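Local coordinates for putative uncharacterized protein (PDB 4KPP) that exchanges protons for calcium ions across the membrane, as a member of the sodium/calcium exchanger family of transporters, at residues Leu309-Arg312 with Gln313-Val317; Trp286-Leu289 with Ile290-Ala294; Ala102-Thr105 with Gly106-Leu110. One frame throughout, in Å; residues are numbered along the deposited sequence.

How the contacts relate
Three short helical turns illustrate how local contacts are stitched into a membrane transporter. Following the chain, contact 3 (102-110) comes first, within helix 96-127 in the first half of the protein; contact 2 (286-294) opens helix 288-299, and contact 1 (309-317) opens helix 311-331, both in the second half. Each joins neighbours along one continuous stretch, so none closes a long loop, and the three follow in series without nesting or crossing. In space contact 3 ties them together: Met-104 packs on Trp-286, Leu-289 and Ile-290 of contact 2, while Arg-109 makes a salt bridge to Glu-316 of contact 1. Contacts 1 and 2 barely touch, Val-317 only brushing Trp-286.

Contact 1. Residues Leu309-Arg312 with Gln313-Val317; sequences LDAR and QSEEV
Arg-312 and Glu-316, one helical turn apart, meet through a single carboxylate oxygen. NE of Arg-312 donates to OE1 of Glu-316 at 2.9 Å; this oxygen lies almost in the guanidinium plane of Arg-312 and is reached from its anti side. NH2 of the same arginine adds a weak bond to it. The planes of the two flat groups are 46° apart, and the pair is a one-oxygen bridge, not a two-oxygen one. Bends in both chains at chi2 bring them together, and water 1 donates to Glu-316 OE1 at 2.7 Å.

At the start of the helix Asp-310 is the N-cap. With CG held between its backbone N and carbonyl carbon (chi1 70°), the carboxylate folds over the first turn, where OD1 accepts from Gln-313 N at 2.8 Å on the syn side. Gln-313 bends its amide back toward Arg-312, bringing NE2 within 3.3 Å of Arg-312 CG. The carbonyl oxygen of Asp-310 is gripped twice, by Ser-314 OG at 2.7 Å and Ser-314 N at 3.0 Å, from opposite faces of its plane. Leu-309 lies at about a right angle to Val-317, their CD2 and CG2 methyls 4.1 Å apart.

Beyond the turn, Glu-316 OE2 forms a salt bridge with Arg-109, and Glu-315 OE1 one with Arg-360. The N-H groups at the N terminus of helix 311-331, together with Arg-312, Arg-109 and Arg-360, would probably stabilise the carboxylates of Asp-310, Glu-315 and Glu-316.

Contact 2. Residues Trp286-Leu289 with Ile290-Ala294; sequences WTLL and IGTIA
Ile-290 rests its CD1 against both the carbonyl oxygen and the ring of Trp-286, and this is the dense side of the contact. Its extended chain (chi2 -179°) carries that methyl to 3.4 Å from Trp-286 O and 3.7 Å from Trp-286 CE3. The indole itself is fixed by a hydrogen bond from NE1 to Thr-149, with Lys-282 in a cation-pi contact. Alongside, Leu-289 CD2 and Ile-293 CG2, one turn apart, touch at 4.1 Å beside helix 76-91.

Trp-286 and Thr-287 form the break between helix 271-285 and helix 288-299, and interrupted membrane helices are a feature of the cation/calcium exchanger family. Thr-287 holds the N-cap position, yet its hydroxyl gives no cap; OG1 bonds back to Val-283 O. The new helix starts instead on backbone bonds, the first from Gly-291 N to Thr-287 O at 3.2 Å.

Looser are the side-chain carbons of the partly exposed pair Leu-288 and Thr-292, with Leu-288 CG 3.9 Å from Thr-292 OG1. The one tight point here is that hydroxyl (chi1 -62°), which donates to Leu-288 O at 2.7 Å from 43° above the carbonyl plane, while Thr-292 N reaches the same oxygen from the other face.

Contact 3. Residues Ala102-Thr105 with Gly106-Leu110; sequences ANMT and GANRL
Asn-108 turns its amide back onto the preceding turn of helix 96-127, to the carbonyl of Met-104. From its root outward, CB sits 3.7 Å from Met-104 O and near Thr-105 O. With CG beside the backbone N (chi1 -83°), the amide is carried along the helix toward the Met-104 carbonyl, and CG too lies 3.7 Å from Met-104 O. At the tip, ND2 donates to Met-104 O at 2.8 Å in a nearly straight bond (173°), the acceptor lying in the amide plane; Asn-108 N reaches the same oxygen at 3.1 Å from the opposite face of its carbonyl plane. The methyl CE of Met-104, whose chain bends at chi2 and chi3, comes within 3.4 Å of ND2. The amide is engaged further by Gln-285 O at ND2 and by Lys-282 NZ at OD1. A leucine here would probably leave these partners, Lys-282 among them, without their mate in a buried setting, and Met-104 O with its backbone bond alone.

Elsewhere on the turn, Arg-109 bends so that one face of its guanidinium lies over Thr-105 O. Arg-109 CG is 3.3 Å from Thr-105 O, and Arg-109 NH1 is 3.9 Å from Thr-105 CB. The arginine's tip goes on to Thr-320 at NH1 and to Glu-316 and Gln-351 at NH2. Gly-106 N bonds to Ala-102 O at 2.9 Å.

A buried asparagine bonded to its own helix while joining helix 271-285 is consistent with the polar interior of the sodium/calcium exchanger fold, here a network running inside helix 96-127.

Contact 1. Residues Leu309-Arg312 with Gln313-Val317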
loop_
_atom_site.group_PDB
_atom_site.type_symbol
_atom_site.label_atom_id
_atom_site.label_comp_id
_atom_site.label_asym_id
_atom_site.label_seq_id
_atom_site.Cartn_x
_atom_site.Cartn_y
_atom_site.Cartn_z
ATOM N N LEU A 309 5.425 -16.417 -13.644
ATOM C CA LEU A 309 5.198 -16.715 -12.244
ATOM C C LEU A 309 5.660 -18.145 -12.012
ATOM O O LEU A 309 5.003 -19.090 -12.451
ATOM C CB LEU A 309 3.708 -16.584 -11.928
ATOM C CG LEU A 309 3.206 -15.764 -10.736
ATOM C CD1 LEU A 309 3.893 -14.407 -10.636
ATOM C CD2 LEU A 309 1.690 -15.589 -10.852
ATOM N N ASP A 310 6.796 -18.308 -11.343
ATOM C CA ASP A 310 7.319 -19.644 -11.072
ATOM C C ASP A 310 6.526 -20.317 -9.951
ATOM O O ASP A 310 5.539 -19.760 -9.464
ATOM C CB ASP A 310 8.824 -19.600 -10.759
ATOM C CG ASP A 310 9.141 -18.952 -9.413
ATOM O OD1 ASP A 310 8.275 -18.260 -8.848
ATOM O OD2 ASP A 310 10.276 -19.129 -8.921
ATOM N N ALA A 311 6.954 -21.510 -9.550
ATOM C CA ALA A 311 6.271 -22.248 -8.490
ATOM C C ALA A 311 6.172 -21.425 -7.207
ATOM O O ALA A 311 5.090 -21.281 -6.636
ATOM C CB ALA A 311 6.976 -23.576 -8.223
ATOM N N ARG A 312 7.303 -20.876 -6.772
ATOM C CA ARG A 312 7.362 -20.060 -5.560
ATOM C C ARG A 312 6.419 -18.853 -5.606
ATOM O O ARG A 312 5.584 -18.678 -4.717
ATOM C CB ARG A 312 8.803 -19.604 -5.288
ATOM C CG ARG A 312 8.946 -18.601 -4.147
ATOM C CD ARG A 312 8.539 -19.208 -2.812
ATOM N NE ARG A 312 8.569 -18.234 -1.721
ATOM C CZ ARG A 312 9.647 -17.952 -0.994
ATOM N NH1 ARG A 312 10.797 -18.565 -1.241
ATOM N NH2 ARG A 312 9.577 -17.054 -0.020
ATOM N N GLN A 313 6.546 -18.030 -6.644
ATOM C CA GLN A 313 5.753 -16.807 -6.737
ATOM C C GLN A 313 4.254 -17.063 -6.905
ATOM O O GLN A 313 3.432 -16.277 -6.429
ATOM C CB GLN A 313 6.281 -15.889 -7.844
ATOM C CG GLN A 313 7.695 -15.391 -7.595
ATOM C CD GLN A 313 7.910 -14.942 -6.161
ATOM O OE1 GLN A 313 7.225 -14.048 -5.668
ATOM N NE2 GLN A 313 8.862 -15.570 -5.483
ATOM N N SER A 314 3.905 -18.163 -7.570
ATOM C CA SER A 314 2.503 -18.552 -7.725
ATOM C C SER A 314 1.890 -18.881 -6.370
ATOM O O SER A 314 0.747 -18.521 -6.087
ATOM C CB SER A 314 2.369 -19.752 -8.665
ATOM O OG SER A 314 2.865 -19.443 -9.955
ATOM N N GLU A 315 2.661 -19.568 -5.533
ATOM C CA GLU A 315 2.234 -19.873 -4.176
ATOM C C GLU A 315 2.072 -18.586 -3.376
ATOM O O GLU A 315 1.145 -18.459 -2.580
ATOM C CB GLU A 315 3.242 -20.801 -3.489
ATOM C CG GLU A 315 3.368 -22.170 -4.134
ATOM C CD GLU A 315 4.715 -22.824 -3.876
ATOM O OE1 GLU A 315 5.503 -22.283 -3.073
ATOM O OE2 GLU A 315 4.988 -23.878 -4.485
ATOM N N GLU A 316 2.975 -17.632 -3.595
ATOM C CA GLU A 316 2.919 -16.352 -2.895
ATOM C C GLU A 316 1.660 -15.578 -3.259
ATOM O O GLU A 316 1.010 -14.991 -2.392
ATOM C CB GLU A 316 4.159 -15.505 -3.195
ATOM C CG GLU A 316 5.461 -16.074 -2.652
ATOM C CD GLU A 316 5.518 -16.083 -1.134
ATOM O OE1 GLU A 316 6.300 -16.881 -0.578
ATOM O OE2 GLU A 316 4.795 -15.288 -0.494
ATOM N N VAL A 317 1.322 -15.581 -4.546
ATOM C CA VAL A 317 0.126 -14.896 -5.025
ATOM C C VAL A 317 -1.126 -15.578 -4.488
ATOM O O VAL A 317 -2.062 -14.913 -4.043
ATOM C CB VAL A 317 0.083 -14.848 -6.567
ATOM C CG1 VAL A 317 -1.280 -14.384 -7.066
ATOM C CG2 VAL A 317 1.186 -13.946 -7.096
HETATM O O HOH W 1 6.977 -16.055 1.849
#

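Contact 2. Residues Trp286-Leu289 with Ile290-Ala294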
loop_
_atom_site.group_PDB
_atom_site.type_symbol
_atom_site.label_atom_id
_atom_site.label_comp_id
_atom_site.label_asym_id
_atom_site.label_seq_id
_atom_site.Cartn_x
_atom_site.Cartn_y
_atom_site.Cartn_z
ATOM N N TRP A 286 -3.657 -3.978 -4.425
ATOM C CA TRP A 286 -4.158 -5.278 -4.848
ATOM C C TRP A 286 -4.843 -5.162 -6.208
ATOM O O TRP A 286 -5.477 -6.104 -6.679
ATOM C CB TRP A 286 -5.107 -5.840 -3.784
ATOM C CG TRP A 286 -5.448 -7.298 -3.908
ATOM C CD1 TRP A 286 -6.693 -7.852 -3.824
ATOM C CD2 TRP A 286 -4.539 -8.390 -4.122
ATOM N NE1 TRP A 286 -6.619 -9.213 -3.975
ATOM C CE2 TRP A 286 -5.309 -9.570 -4.161
ATOM C CE3 TRP A 286 -3.153 -8.485 -4.287
ATOM C CZ2 TRP A 286 -4.740 -10.827 -4.358
ATOM C CZ3 TRP A 286 -2.592 -9.735 -4.484
ATOM C CH2 TRP A 286 -3.384 -10.888 -4.516
ATOM N N THR A 287 -4.701 -3.995 -6.834
ATOM C CA THR A 287 -5.234 -3.752 -8.175
ATOM C C THR A 287 -4.224 -3.017 -9.057
ATOM O O THR A 287 -3.568 -3.627 -9.901
ATOM C CB THR A 287 -6.562 -2.951 -8.147
ATOM O OG1 THR A 287 -6.392 -1.744 -7.390
ATOM C CG2 THR A 287 -7.687 -3.783 -7.532
ATOM N N LEU A 288 -4.106 -1.706 -8.848
ATOM C CA LEU A 288 -3.207 -0.864 -9.635
ATOM C C LEU A 288 -1.752 -1.336 -9.593
ATOM O O LEU A 288 -1.051 -1.299 -10.606
ATOM C CB LEU A 288 -3.295 0.597 -9.175
ATOM C CG LEU A 288 -2.447 1.599 -9.966
ATOM C CD1 LEU A 288 -2.979 1.776 -11.387
ATOM C CD2 LEU A 288 -2.365 2.937 -9.247
ATOM N N LEU A 289 -1.307 -1.781 -8.420
ATOM C CA LEU A 289 0.069 -2.225 -8.237
ATOM C C LEU A 289 0.387 -3.430 -9.116
ATOM O O LEU A 289 1.435 -3.478 -9.758
ATOM C CB LEU A 289 0.326 -2.580 -6.772
ATOM C CG LEU A 289 1.674 -2.177 -6.162
ATOM C CD1 LEU A 289 2.068 -3.131 -5.038
ATOM C CD2 LEU A 289 2.786 -2.076 -7.200
ATOM N N ILE A 290 -0.518 -4.403 -9.134
ATOM C CA ILE A 290 -0.316 -5.604 -9.934
ATOM C C ILE A 290 -0.239 -5.249 -11.414
ATOM O O ILE A 290 0.641 -5.721 -12.129
ATOM C CB ILE A 290 -1.436 -6.635 -9.715
ATOM C CG1 ILE A 290 -1.722 -6.801 -8.221
ATOM C CG2 ILE A 290 -1.064 -7.967 -10.359
ATOM C CD1 ILE A 290 -2.808 -7.810 -7.907
ATOM N N GLY A 291 -1.165 -4.408 -11.865
ATOM C CA GLY A 291 -1.157 -3.938 -13.234
ATOM C C GLY A 291 0.118 -3.188 -13.568
ATOM O O GLY A 291 0.681 -3.356 -14.651
ATOM N N THR A 292 0.581 -2.370 -12.629
ATOM C CA THR A 292 1.768 -1.549 -12.837
ATOM C C THR A 292 3.027 -2.382 -13.080
ATOM O O THR A 292 3.774 -2.117 -14.018
ATOM C CB THR A 292 2.007 -0.586 -11.659
ATOM O OG1 THR A 292 0.894 0.308 -11.539
ATOM C CG2 THR A 292 3.272 0.225 -11.883
ATOM N N ILE A 293 3.261 -3.393 -12.249
ATOM C CA ILE A 293 4.459 -4.210 -12.413
ATOM C C ILE A 293 4.417 -5.047 -13.695
ATOM O O ILE A 293 5.447 -5.259 -14.336
ATOM C CB ILE A 293 4.760 -5.101 -11.181
ATOM C CG1 ILE A 293 3.653 -6.131 -10.956
ATOM C CG2 ILE A 293 4.980 -4.244 -9.935
ATOM C CD1 ILE A 293 3.984 -7.153 -9.892
ATOM N N ALA A 294 3.228 -5.505 -14.077
ATOM C CA ALA A 294 3.080 -6.276 -15.309
ATOM C C ALA A 294 3.252 -5.379 -16.532
ATOM O O ALA A 294 3.875 -5.773 -17.517
ATOM C CB ALA A 294 1.734 -6.985 -15.344
#

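Contact 3. Residues Ala102-Thr105 with Gly106-Leu110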
loop_
_atom_site.group_PDB
_atom_site.type_symbol
_atom_site.label_atom_id
_atom_site.label_comp_id
_atom_site.label_asym_id
_atom_site.label_seq_id
_atom_site.Cartn_x
_atom_site.Cartn_y
_atom_site.Cartn_z
ATOM N N ALA A 102 7.367 -10.950 -5.543
ATOM C CA ALA A 102 7.637 -11.137 -4.120
ATOM C C ALA A 102 7.452 -9.838 -3.337
ATOM O O ALA A 102 6.908 -9.845 -2.236
ATOM C CB ALA A 102 9.040 -11.694 -3.907
ATOM N N ASN A 103 7.909 -8.727 -3.907
ATOM C CA ASN A 103 7.772 -7.424 -3.259
ATOM C C ASN A 103 6.314 -6.981 -3.184
ATOM O O ASN A 103 5.873 -6.404 -2.189
ATOM C CB ASN A 103 8.614 -6.372 -3.987
ATOM C CG ASN A 103 8.565 -5.015 -3.310
ATOM O OD1 ASN A 103 7.767 -4.154 -3.678
ATOM N ND2 ASN A 103 9.423 -4.820 -2.314
ATOM N N MET A 104 5.571 -7.264 -4.247
ATOM C CA MET A 104 4.160 -6.912 -4.325
ATOM C C MET A 104 3.331 -7.700 -3.312
ATOM O O MET A 104 2.472 -7.145 -2.626
ATOM C CB MET A 104 3.646 -7.183 -5.737
ATOM C CG MET A 104 2.270 -6.623 -6.025
ATOM S SD MET A 104 1.145 -7.910 -6.590
ATOM C CE MET A 104 0.693 -8.648 -5.044
ATOM N N THR A 105 3.581 -9.002 -3.237
ATOM C CA THR A 105 2.857 -9.865 -2.312
ATOM C C THR A 105 3.246 -9.544 -0.874
ATOM O O THR A 105 2.410 -9.579 0.035
ATOM C CB THR A 105 3.112 -11.356 -2.605
ATOM O OG1 THR A 105 4.523 -11.601 -2.648
ATOM C CG2 THR A 105 2.491 -11.754 -3.943
ATOM N N GLY A 106 4.520 -9.220 -0.674
ATOM C CA GLY A 106 4.998 -8.807 0.630
ATOM C C GLY A 106 4.284 -7.558 1.104
ATOM O O GLY A 106 3.823 -7.490 2.246
ATOM N N ALA A 107 4.183 -6.572 0.219
ATOM C CA ALA A 107 3.518 -5.316 0.544
ATOM C C ALA A 107 2.070 -5.552 0.962
ATOM O O ALA A 107 1.630 -5.047 1.995
ATOM C CB ALA A 107 3.593 -4.350 -0.631
ATOM N N ASN A 108 1.346 -6.336 0.166
ATOM C CA ASN A 108 -0.056 -6.644 0.444
ATOM C C ASN A 108 -0.274 -7.370 1.762
ATOM O O ASN A 108 -1.127 -6.981 2.554
ATOM C CB ASN A 108 -0.669 -7.467 -0.693
ATOM C CG ASN A 108 -1.134 -6.608 -1.846
ATOM O OD1 ASN A 108 -2.291 -6.198 -1.901
ATOM N ND2 ASN A 108 -0.230 -6.323 -2.770
ATOM N N ARG A 109 0.493 -8.429 1.990
ATOM C CA ARG A 109 0.308 -9.252 3.181
ATOM C C ARG A 109 0.747 -8.540 4.457
ATOM O O ARG A 109 0.134 -8.710 5.514
ATOM C CB ARG A 109 1.008 -10.606 3.027
ATOM C CG ARG A 109 0.469 -11.436 1.866
ATOM C CD ARG A 109 0.452 -12.927 2.185
ATOM N NE ARG A 109 1.787 -13.451 2.459
ATOM C CZ ARG A 109 2.627 -13.881 1.524
ATOM N NH1 ARG A 109 2.275 -13.846 0.247
ATOM N NH2 ARG A 109 3.821 -14.342 1.866
ATOM N N LEU A 110 1.797 -7.734 4.349
ATOM C CA LEU A 110 2.279 -6.949 5.480
ATOM C C LEU A 110 1.244 -5.907 5.876
ATOM O O LEU A 110 1.057 -5.617 7.056
ATOM C CB LEU A 110 3.590 -6.251 5.122
ATOM C CG LEU A 110 4.280 -5.460 6.233
ATOM C CD1 LEU A 110 5.251 -6.347 7.003
ATOM C CD2 LEU A 110 4.981 -4.232 5.667
#